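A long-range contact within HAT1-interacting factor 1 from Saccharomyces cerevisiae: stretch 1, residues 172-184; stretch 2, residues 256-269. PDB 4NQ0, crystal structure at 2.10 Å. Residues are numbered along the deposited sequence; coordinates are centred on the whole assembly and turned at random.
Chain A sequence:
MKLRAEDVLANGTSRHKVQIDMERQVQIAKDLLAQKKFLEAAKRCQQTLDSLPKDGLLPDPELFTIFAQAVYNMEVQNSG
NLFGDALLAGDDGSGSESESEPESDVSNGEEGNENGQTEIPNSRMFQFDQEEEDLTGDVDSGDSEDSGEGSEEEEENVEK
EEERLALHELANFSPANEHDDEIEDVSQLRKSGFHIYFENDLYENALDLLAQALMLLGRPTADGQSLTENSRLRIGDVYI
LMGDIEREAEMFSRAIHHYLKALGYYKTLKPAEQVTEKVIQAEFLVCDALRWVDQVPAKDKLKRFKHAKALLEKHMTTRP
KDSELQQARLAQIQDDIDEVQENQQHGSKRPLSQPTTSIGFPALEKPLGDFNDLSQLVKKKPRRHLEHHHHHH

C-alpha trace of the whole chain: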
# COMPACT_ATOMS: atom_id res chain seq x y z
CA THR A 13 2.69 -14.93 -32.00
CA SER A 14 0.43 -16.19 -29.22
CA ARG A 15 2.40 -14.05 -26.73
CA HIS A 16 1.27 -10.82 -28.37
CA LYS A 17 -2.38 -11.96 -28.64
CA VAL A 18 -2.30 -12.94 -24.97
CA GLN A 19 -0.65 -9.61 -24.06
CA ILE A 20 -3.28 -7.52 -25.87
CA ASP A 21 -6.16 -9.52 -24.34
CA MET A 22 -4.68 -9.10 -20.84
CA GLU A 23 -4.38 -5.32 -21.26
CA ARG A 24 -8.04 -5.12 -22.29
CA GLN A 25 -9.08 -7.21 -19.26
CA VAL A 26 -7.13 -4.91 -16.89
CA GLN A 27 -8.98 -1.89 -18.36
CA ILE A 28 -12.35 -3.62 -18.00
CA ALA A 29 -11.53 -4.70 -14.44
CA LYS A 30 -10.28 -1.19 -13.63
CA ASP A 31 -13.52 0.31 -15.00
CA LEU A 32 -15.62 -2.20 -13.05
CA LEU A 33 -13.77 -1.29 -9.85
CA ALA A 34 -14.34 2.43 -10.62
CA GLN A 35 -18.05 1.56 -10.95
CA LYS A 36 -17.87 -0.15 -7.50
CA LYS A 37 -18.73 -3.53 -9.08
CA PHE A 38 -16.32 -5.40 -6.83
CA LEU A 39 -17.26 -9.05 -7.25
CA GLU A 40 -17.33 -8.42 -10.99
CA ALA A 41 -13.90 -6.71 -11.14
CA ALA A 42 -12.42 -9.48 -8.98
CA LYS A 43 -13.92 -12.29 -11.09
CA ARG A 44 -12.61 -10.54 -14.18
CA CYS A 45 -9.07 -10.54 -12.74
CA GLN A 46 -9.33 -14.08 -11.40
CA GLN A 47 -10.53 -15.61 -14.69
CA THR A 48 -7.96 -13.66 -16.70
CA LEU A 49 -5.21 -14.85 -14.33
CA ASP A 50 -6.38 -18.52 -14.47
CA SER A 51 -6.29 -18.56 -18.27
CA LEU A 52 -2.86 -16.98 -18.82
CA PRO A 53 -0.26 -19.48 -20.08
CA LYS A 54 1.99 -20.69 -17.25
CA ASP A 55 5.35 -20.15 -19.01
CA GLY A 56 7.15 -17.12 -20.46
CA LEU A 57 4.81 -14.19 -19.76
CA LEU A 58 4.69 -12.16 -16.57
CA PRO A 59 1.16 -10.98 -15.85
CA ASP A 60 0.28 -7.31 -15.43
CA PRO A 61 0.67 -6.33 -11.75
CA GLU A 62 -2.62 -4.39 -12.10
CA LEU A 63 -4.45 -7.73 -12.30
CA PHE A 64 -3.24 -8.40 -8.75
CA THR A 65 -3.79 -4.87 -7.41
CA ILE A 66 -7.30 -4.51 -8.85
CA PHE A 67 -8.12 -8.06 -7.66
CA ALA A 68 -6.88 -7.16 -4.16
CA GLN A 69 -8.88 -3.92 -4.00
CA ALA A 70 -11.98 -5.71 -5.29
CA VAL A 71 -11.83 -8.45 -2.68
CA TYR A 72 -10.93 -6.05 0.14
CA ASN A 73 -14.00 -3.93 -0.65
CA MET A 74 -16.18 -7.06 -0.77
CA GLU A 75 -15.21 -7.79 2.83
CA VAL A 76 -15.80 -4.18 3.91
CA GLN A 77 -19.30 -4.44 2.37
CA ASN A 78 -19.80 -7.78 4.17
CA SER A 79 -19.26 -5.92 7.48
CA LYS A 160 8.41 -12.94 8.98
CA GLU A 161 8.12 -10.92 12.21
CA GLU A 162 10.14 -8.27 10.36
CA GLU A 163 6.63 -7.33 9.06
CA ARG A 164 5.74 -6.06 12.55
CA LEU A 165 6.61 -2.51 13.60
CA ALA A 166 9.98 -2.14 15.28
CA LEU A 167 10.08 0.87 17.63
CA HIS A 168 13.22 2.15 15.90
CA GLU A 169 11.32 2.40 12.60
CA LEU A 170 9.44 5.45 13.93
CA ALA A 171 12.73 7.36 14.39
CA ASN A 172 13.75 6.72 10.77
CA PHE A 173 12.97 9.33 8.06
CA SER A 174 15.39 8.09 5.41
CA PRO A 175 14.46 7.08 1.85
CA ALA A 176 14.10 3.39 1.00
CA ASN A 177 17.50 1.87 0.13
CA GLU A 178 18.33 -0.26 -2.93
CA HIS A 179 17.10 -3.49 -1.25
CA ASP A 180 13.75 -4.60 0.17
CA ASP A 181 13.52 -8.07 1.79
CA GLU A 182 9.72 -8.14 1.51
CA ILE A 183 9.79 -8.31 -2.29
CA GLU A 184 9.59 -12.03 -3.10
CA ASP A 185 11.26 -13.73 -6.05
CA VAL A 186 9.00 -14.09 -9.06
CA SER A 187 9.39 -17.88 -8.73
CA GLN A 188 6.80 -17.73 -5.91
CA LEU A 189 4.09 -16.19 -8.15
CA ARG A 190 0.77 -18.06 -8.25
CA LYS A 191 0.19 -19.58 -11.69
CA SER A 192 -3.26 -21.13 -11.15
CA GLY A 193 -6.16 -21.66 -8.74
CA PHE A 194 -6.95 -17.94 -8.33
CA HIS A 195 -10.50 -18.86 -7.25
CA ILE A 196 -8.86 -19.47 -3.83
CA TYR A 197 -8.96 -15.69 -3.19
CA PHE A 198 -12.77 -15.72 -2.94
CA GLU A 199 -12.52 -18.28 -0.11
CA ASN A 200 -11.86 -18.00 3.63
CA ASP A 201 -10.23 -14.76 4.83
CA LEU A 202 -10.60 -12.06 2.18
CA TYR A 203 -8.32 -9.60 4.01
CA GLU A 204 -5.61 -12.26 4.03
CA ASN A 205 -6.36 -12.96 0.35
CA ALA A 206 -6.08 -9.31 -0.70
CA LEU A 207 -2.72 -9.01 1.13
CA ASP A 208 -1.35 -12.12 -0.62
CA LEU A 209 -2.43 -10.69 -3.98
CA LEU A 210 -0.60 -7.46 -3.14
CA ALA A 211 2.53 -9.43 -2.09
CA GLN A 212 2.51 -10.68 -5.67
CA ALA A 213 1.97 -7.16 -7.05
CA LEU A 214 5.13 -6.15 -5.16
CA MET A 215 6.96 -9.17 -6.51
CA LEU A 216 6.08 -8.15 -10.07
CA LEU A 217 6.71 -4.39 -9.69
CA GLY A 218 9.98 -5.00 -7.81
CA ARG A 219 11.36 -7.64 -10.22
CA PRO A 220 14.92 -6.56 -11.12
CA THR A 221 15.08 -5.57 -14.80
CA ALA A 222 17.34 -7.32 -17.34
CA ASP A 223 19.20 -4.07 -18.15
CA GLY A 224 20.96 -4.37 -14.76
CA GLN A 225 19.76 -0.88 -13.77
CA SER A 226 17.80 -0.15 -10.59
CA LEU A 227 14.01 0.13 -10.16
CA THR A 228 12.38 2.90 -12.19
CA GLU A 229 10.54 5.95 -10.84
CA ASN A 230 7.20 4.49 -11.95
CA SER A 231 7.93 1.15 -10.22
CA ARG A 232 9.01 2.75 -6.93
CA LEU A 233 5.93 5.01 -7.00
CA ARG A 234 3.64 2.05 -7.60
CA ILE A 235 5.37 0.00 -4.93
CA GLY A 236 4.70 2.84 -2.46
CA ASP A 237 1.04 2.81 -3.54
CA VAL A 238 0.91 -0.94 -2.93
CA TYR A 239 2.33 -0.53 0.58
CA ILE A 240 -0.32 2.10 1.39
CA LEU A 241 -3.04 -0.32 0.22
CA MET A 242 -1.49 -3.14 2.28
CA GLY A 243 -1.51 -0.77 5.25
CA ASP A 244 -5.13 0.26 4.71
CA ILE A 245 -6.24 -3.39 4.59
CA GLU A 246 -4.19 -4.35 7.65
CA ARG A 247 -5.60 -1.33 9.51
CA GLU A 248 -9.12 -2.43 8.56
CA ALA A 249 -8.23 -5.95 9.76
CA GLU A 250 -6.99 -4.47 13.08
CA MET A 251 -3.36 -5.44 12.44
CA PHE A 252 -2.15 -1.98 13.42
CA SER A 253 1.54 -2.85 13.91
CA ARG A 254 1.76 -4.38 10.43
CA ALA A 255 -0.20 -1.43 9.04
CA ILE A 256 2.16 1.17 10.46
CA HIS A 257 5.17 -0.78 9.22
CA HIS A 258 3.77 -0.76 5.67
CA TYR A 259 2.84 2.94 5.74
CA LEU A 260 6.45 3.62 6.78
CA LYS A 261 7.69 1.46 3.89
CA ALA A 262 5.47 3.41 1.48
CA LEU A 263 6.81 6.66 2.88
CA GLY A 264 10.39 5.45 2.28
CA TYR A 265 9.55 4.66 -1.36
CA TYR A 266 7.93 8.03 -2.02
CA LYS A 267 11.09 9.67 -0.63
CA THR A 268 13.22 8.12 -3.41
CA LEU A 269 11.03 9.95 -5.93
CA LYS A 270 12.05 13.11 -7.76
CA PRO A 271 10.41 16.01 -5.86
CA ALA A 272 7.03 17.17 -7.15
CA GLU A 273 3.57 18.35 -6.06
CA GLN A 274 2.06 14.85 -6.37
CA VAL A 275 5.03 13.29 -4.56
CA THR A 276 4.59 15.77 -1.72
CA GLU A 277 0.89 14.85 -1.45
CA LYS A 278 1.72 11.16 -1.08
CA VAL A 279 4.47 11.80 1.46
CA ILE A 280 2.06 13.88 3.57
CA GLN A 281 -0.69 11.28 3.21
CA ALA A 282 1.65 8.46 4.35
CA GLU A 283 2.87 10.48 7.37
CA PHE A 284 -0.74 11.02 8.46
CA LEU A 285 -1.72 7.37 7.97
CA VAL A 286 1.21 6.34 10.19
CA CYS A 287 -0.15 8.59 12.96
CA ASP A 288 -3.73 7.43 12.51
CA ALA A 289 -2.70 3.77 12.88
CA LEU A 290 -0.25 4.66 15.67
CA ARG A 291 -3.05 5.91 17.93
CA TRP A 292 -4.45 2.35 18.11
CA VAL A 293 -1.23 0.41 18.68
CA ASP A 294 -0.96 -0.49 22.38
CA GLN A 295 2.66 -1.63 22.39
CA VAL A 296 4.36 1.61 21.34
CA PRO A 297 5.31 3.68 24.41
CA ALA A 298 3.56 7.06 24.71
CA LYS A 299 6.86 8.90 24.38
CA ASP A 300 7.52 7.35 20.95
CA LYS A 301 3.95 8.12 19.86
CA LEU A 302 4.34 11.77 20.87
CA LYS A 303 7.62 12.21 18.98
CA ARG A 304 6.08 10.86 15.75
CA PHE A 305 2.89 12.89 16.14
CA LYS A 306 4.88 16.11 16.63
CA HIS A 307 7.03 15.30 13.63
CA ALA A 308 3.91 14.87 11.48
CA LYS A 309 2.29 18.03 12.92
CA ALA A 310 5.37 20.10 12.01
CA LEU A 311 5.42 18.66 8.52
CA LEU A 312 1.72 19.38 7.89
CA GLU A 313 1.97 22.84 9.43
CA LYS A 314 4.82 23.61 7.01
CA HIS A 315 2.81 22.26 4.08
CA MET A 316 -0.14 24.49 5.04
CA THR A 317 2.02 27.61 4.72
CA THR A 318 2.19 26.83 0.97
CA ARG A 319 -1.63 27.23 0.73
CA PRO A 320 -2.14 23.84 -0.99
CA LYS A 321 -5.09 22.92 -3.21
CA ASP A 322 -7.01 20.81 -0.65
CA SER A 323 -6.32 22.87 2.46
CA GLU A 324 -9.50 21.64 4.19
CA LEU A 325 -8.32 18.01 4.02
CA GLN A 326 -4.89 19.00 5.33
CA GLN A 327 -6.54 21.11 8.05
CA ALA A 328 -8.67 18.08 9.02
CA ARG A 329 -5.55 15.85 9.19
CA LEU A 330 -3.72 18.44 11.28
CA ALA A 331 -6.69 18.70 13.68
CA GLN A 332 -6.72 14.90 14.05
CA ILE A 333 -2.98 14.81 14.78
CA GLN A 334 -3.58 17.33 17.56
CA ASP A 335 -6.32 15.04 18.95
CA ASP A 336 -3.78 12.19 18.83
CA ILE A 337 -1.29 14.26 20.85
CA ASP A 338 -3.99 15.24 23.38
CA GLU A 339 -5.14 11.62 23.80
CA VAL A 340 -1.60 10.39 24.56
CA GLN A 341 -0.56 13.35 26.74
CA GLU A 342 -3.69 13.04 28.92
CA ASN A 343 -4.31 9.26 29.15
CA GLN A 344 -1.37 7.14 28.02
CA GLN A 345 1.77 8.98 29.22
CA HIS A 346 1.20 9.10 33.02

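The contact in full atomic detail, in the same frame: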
# COMPACT_ATOMS: atom_id res chain seq x y z
N ASN A 172 13.13 6.68 12.09
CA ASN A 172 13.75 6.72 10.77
C ASN A 172 12.93 7.56 9.78
O ASN A 172 11.72 7.35 9.62
CB ASN A 172 13.90 5.29 10.22
CG ASN A 172 14.30 5.28 8.75
OD1 ASN A 172 15.18 6.03 8.34
ND2 ASN A 172 13.64 4.45 7.96
N PHE A 173 13.59 8.51 9.11
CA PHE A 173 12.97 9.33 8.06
C PHE A 173 13.75 9.27 6.75
O PHE A 173 13.55 10.11 5.87
CB PHE A 173 12.85 10.78 8.53
CG PHE A 173 12.17 10.93 9.86
CD1 PHE A 173 10.81 10.75 9.97
CD2 PHE A 173 12.91 11.24 10.99
CE1 PHE A 173 10.17 10.87 11.20
CE2 PHE A 173 12.28 11.38 12.23
CZ PHE A 173 10.91 11.19 12.33
N SER A 174 14.60 8.27 6.62
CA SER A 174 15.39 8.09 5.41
C SER A 174 14.54 7.54 4.26
O SER A 174 13.49 6.95 4.48
CB SER A 174 16.55 7.13 5.66
OG SER A 174 17.43 7.65 6.63
N PRO A 175 15.00 7.76 3.01
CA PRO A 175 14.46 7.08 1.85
C PRO A 175 14.74 5.58 1.86
O PRO A 175 15.69 5.13 2.51
CB PRO A 175 15.18 7.75 0.67
CG PRO A 175 15.60 9.08 1.18
CD PRO A 175 15.89 8.88 2.63
N ALA A 176 13.93 4.83 1.12
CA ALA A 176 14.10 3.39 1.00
C ALA A 176 15.38 3.10 0.22
O ALA A 176 15.59 3.63 -0.87
CB ALA A 176 12.91 2.77 0.29
N ASN A 177 16.25 2.27 0.80
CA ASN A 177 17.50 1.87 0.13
C ASN A 177 17.28 0.85 -0.98
O ASN A 177 16.20 0.25 -1.09
CB ASN A 177 18.52 1.35 1.15
CG ASN A 177 17.92 0.38 2.14
OD1 ASN A 177 17.23 0.80 3.07
ND2 ASN A 177 18.15 -0.91 1.93
N GLU A 178 18.32 0.66 -1.78
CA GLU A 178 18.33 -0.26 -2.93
C GLU A 178 17.66 -1.62 -2.72
O GLU A 178 17.15 -2.20 -3.68
CB GLU A 178 19.78 -0.49 -3.40
N HIS A 179 17.67 -2.15 -1.49
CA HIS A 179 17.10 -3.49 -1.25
C HIS A 179 15.91 -3.49 -0.29
O HIS A 179 15.81 -2.66 0.62
CB HIS A 179 18.15 -4.48 -0.75
CG HIS A 179 17.71 -5.91 -0.86
ND1 HIS A 179 17.53 -6.54 -2.07
CD2 HIS A 179 17.37 -6.81 0.10
CE1 HIS A 179 17.12 -7.78 -1.86
NE2 HIS A 179 17.02 -7.97 -0.55
N ASP A 180 15.02 -4.46 -0.53
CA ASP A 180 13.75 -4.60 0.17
C ASP A 180 13.46 -6.10 0.31
O ASP A 180 13.09 -6.77 -0.66
CB ASP A 180 12.65 -3.89 -0.64
CG ASP A 180 11.28 -3.95 0.03
OD1 ASP A 180 11.10 -4.74 0.98
OD2 ASP A 180 10.38 -3.20 -0.39
N ASP A 181 13.62 -6.62 1.53
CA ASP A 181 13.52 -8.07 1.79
C ASP A 181 12.10 -8.63 1.63
O ASP A 181 11.91 -9.84 1.52
CB ASP A 181 14.06 -8.42 3.19
CG ASP A 181 15.45 -9.07 3.15
OD1 ASP A 181 16.24 -8.82 2.21
OD2 ASP A 181 15.76 -9.86 4.09
N GLU A 182 11.11 -7.74 1.62
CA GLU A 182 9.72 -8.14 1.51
C GLU A 182 9.29 -8.40 0.06
O GLU A 182 8.21 -8.95 -0.18
CB GLU A 182 8.86 -7.05 2.16
CG GLU A 182 7.37 -7.32 2.20
CD GLU A 182 6.64 -6.36 3.13
OE1 GLU A 182 7.29 -5.46 3.71
OE2 GLU A 182 5.41 -6.51 3.28
N ILE A 183 10.11 -8.01 -0.90
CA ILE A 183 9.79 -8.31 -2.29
C ILE A 183 10.24 -9.73 -2.62
O ILE A 183 11.44 -10.01 -2.65
CB ILE A 183 10.43 -7.30 -3.25
CG1 ILE A 183 9.87 -5.90 -2.96
CG2 ILE A 183 10.16 -7.70 -4.69
CD1 ILE A 183 10.39 -4.84 -3.89
N GLU A 184 9.28 -10.62 -2.85
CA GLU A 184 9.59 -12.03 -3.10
C GLU A 184 10.12 -12.22 -4.51
O GLU A 184 9.86 -11.40 -5.40
CB GLU A 184 8.35 -12.90 -2.94
CG GLU A 184 7.67 -12.85 -1.58
CD GLU A 184 6.38 -13.65 -1.57
OE1 GLU A 184 6.36 -14.74 -2.20
OE2 GLU A 184 5.39 -13.21 -0.95
N ILE A 256 1.25 0.04 10.29
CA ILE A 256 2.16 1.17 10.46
C ILE A 256 3.48 0.87 9.75
O ILE A 256 4.04 1.74 9.08
CB ILE A 256 2.43 1.50 11.95
CG1 ILE A 256 1.13 1.90 12.65
CG2 ILE A 256 3.41 2.65 12.07
CD1 ILE A 256 1.19 1.86 14.19
N HIS A 257 3.94 -0.37 9.87
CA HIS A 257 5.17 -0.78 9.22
C HIS A 257 5.09 -0.59 7.70
O HIS A 257 6.05 -0.13 7.07
CB HIS A 257 5.51 -2.22 9.58
CG HIS A 257 6.53 -2.84 8.68
ND1 HIS A 257 7.87 -2.52 8.74
CD2 HIS A 257 6.40 -3.74 7.67
CE1 HIS A 257 8.52 -3.21 7.82
NE2 HIS A 257 7.65 -3.96 7.16
N HIS A 258 3.95 -0.93 7.11
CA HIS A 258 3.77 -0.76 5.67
C HIS A 258 3.62 0.69 5.23
O HIS A 258 4.17 1.08 4.20
CB HIS A 258 2.64 -1.64 5.15
CG HIS A 258 3.04 -3.08 5.04
ND1 HIS A 258 2.27 -4.11 5.54
CD2 HIS A 258 4.15 -3.65 4.53
CE1 HIS A 258 2.89 -5.26 5.32
NE2 HIS A 258 4.04 -5.00 4.71
N TYR A 259 2.90 1.48 6.00
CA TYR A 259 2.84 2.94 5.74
C TYR A 259 4.23 3.59 5.76
O TYR A 259 4.56 4.45 4.93
CB TYR A 259 1.95 3.63 6.76
CG TYR A 259 0.46 3.33 6.68
CD1 TYR A 259 -0.19 3.14 5.46
CD2 TYR A 259 -0.31 3.30 7.83
CE1 TYR A 259 -1.56 2.88 5.40
CE2 TYR A 259 -1.67 3.06 7.78
CZ TYR A 259 -2.30 2.86 6.57
OH TYR A 259 -3.65 2.62 6.52
N LEU A 260 5.06 3.17 6.72
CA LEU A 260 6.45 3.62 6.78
C LEU A 260 7.28 3.16 5.59
O LEU A 260 8.19 3.88 5.17
CB LEU A 260 7.12 3.15 8.06
CG LEU A 260 6.65 3.82 9.36
CD1 LEU A 260 7.19 3.04 10.53
CD2 LEU A 260 7.09 5.28 9.44
N LYS A 261 7.02 1.95 5.10
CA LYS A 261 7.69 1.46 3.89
C LYS A 261 7.27 2.29 2.68
O LYS A 261 8.10 2.63 1.85
CB LYS A 261 7.38 -0.02 3.63
CG LYS A 261 8.03 -0.98 4.61
CD LYS A 261 9.33 -1.59 4.12
CE LYS A 261 9.10 -2.55 2.96
NZ LYS A 261 9.76 -3.88 3.11
N ALA A 262 5.98 2.61 2.59
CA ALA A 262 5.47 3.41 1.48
C ALA A 262 6.14 4.77 1.50
O ALA A 262 6.64 5.24 0.49
CB ALA A 262 3.95 3.56 1.58
N LEU A 263 6.19 5.37 2.68
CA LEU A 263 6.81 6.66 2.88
C LEU A 263 8.27 6.64 2.41
O LEU A 263 8.70 7.53 1.70
CB LEU A 263 6.69 7.06 4.35
CG LEU A 263 7.06 8.46 4.82
CD1 LEU A 263 6.14 9.55 4.24
CD2 LEU A 263 7.02 8.49 6.35
N GLY A 264 9.02 5.61 2.78
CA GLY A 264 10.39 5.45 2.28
C GLY A 264 10.49 5.41 0.76
O GLY A 264 11.43 5.96 0.18
N TYR A 265 9.54 4.75 0.10
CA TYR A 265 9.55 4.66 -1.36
C TYR A 265 9.25 6.00 -2.01
O TYR A 265 9.90 6.39 -2.97
CB TYR A 265 8.58 3.57 -1.86
CG TYR A 265 9.24 2.21 -1.93
CD1 TYR A 265 9.94 1.82 -3.07
CD2 TYR A 265 9.18 1.33 -0.86
CE1 TYR A 265 10.55 0.59 -3.14
CE2 TYR A 265 9.80 0.09 -0.93
CZ TYR A 265 10.49 -0.27 -2.08
OH TYR A 265 11.08 -1.49 -2.16
N TYR A 266 8.27 6.72 -1.47
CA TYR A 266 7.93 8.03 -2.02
C TYR A 266 9.11 9.00 -1.89
O TYR A 266 9.29 9.88 -2.72
CB TYR A 266 6.71 8.61 -1.31
CG TYR A 266 5.42 7.84 -1.52
CD1 TYR A 266 5.09 7.30 -2.75
CD2 TYR A 266 4.49 7.71 -0.49
CE1 TYR A 266 3.89 6.60 -2.94
CE2 TYR A 266 3.30 7.03 -0.68
CZ TYR A 266 3.01 6.48 -1.92
OH TYR A 266 1.82 5.83 -2.13
N LYS A 267 9.92 8.82 -0.85
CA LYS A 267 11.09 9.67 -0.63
C LYS A 267 12.27 9.41 -1.58
O LYS A 267 13.21 10.20 -1.61
CB LYS A 267 11.55 9.57 0.82
CG LYS A 267 10.69 10.41 1.75
CD LYS A 267 11.03 10.09 3.20
CE LYS A 267 10.73 11.25 4.13
NZ LYS A 267 10.87 10.83 5.57
N THR A 268 12.22 8.34 -2.35
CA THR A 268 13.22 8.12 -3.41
C THR A 268 12.82 8.83 -4.70
O THR A 268 13.57 8.84 -5.67
CB THR A 268 13.39 6.63 -3.74
OG1 THR A 268 12.21 6.15 -4.38
CG2 THR A 268 13.68 5.81 -2.46
N LEU A 269 11.61 9.38 -4.71
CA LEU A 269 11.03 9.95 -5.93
C LEU A 269 11.53 11.37 -6.12
O LEU A 269 11.70 12.12 -5.15
CB LEU A 269 9.50 9.96 -5.85
CG LEU A 269 8.67 8.84 -6.49
CD1 LEU A 269 9.46 7.56 -6.78
CD2 LEU A 269 7.47 8.55 -5.59
O HOH W 1 11.10 7.39 5.13

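Stretch 1, an irregular segment without helix or strand, starts beside Lys267 and runs back along the helix of stretch 2 toward His258. The two bury 604 Å² between them, and as stretch 1 advances its partners lie broadly earlier in stretch 2. At the start, Asn172 makes no direct contact; its OD1 accepts a hydrogen bond from Ser174 N (2.9 Å). Phe173 meets the long, extended side chain of Lys267, whose NZ donates to Phe173 O (2.8 Å) and lies at the edge of the phenyl ring, near its plane. The CB of Ser174 points away from the helix, while Ser174 O lies 4.1 Å from Gly264 CA; water 1 donates to Ser174 O (2.5 Å) and accepts a weak hydrogen bond from Lys267 NZ (3.5 Å), so the lysine serves two successive carbonyls, one directly and one through water.

The closest pair of CA atoms across the contact is Pro175 CA and Gly264 CA, 4.4 Å apart. The proline ring rests against Lys267 and Thr268, its CB 4.0 Å from Thr268 CG2. The next residue makes the backbone link: Ala176 N donates to Gly264 O (2.9 Å, 162°). In a helix this carbonyl would normally accept from the amide four residues on, but Thr268 N instead bonds to Tyr265 O (3.1 Å), leaving Gly264 O available to stretch 1. Ala176 CB points toward the helix and sits over one face of the Tyr265 ring, 4.2 Å from the centroid of that ring, in a CH-pi contact.

The CA-to-CB bonds of Asn177, Glu178 and His179 point away from stretch 2, and contact resumes with acidic residues. Asp180 is buried and uses both carboxylate oxygens: OD1 forms a salt bridge with Lys261 NZ (2.7 Å), while OD2 accepts from Tyr265 OH (2.6 Å). The same OD1 also accepts from Glu182 N (3.1 Å), within a type I turn from Asp180 to Ile183 in which Glu182 has its CB toward the helix. There Glu182 OE1 makes another salt bridge to Lys261 NZ (3.0 Å), so one ammonium group is held between two carboxylates. Glu182 OE2 accepts a very short hydrogen bond from His258 NE2 (2.5 Å), lying near the plane of the imidazole as suits a ring N-H donor. Ile183 closes the contact, its CD1 reaching to 3.8 Å from Tyr265 OH, and Glu184 lies out of reach. Hydrogen bonds thus run from Phe173 to Glu182, with Pro175 and Ala176 adding apolar packing.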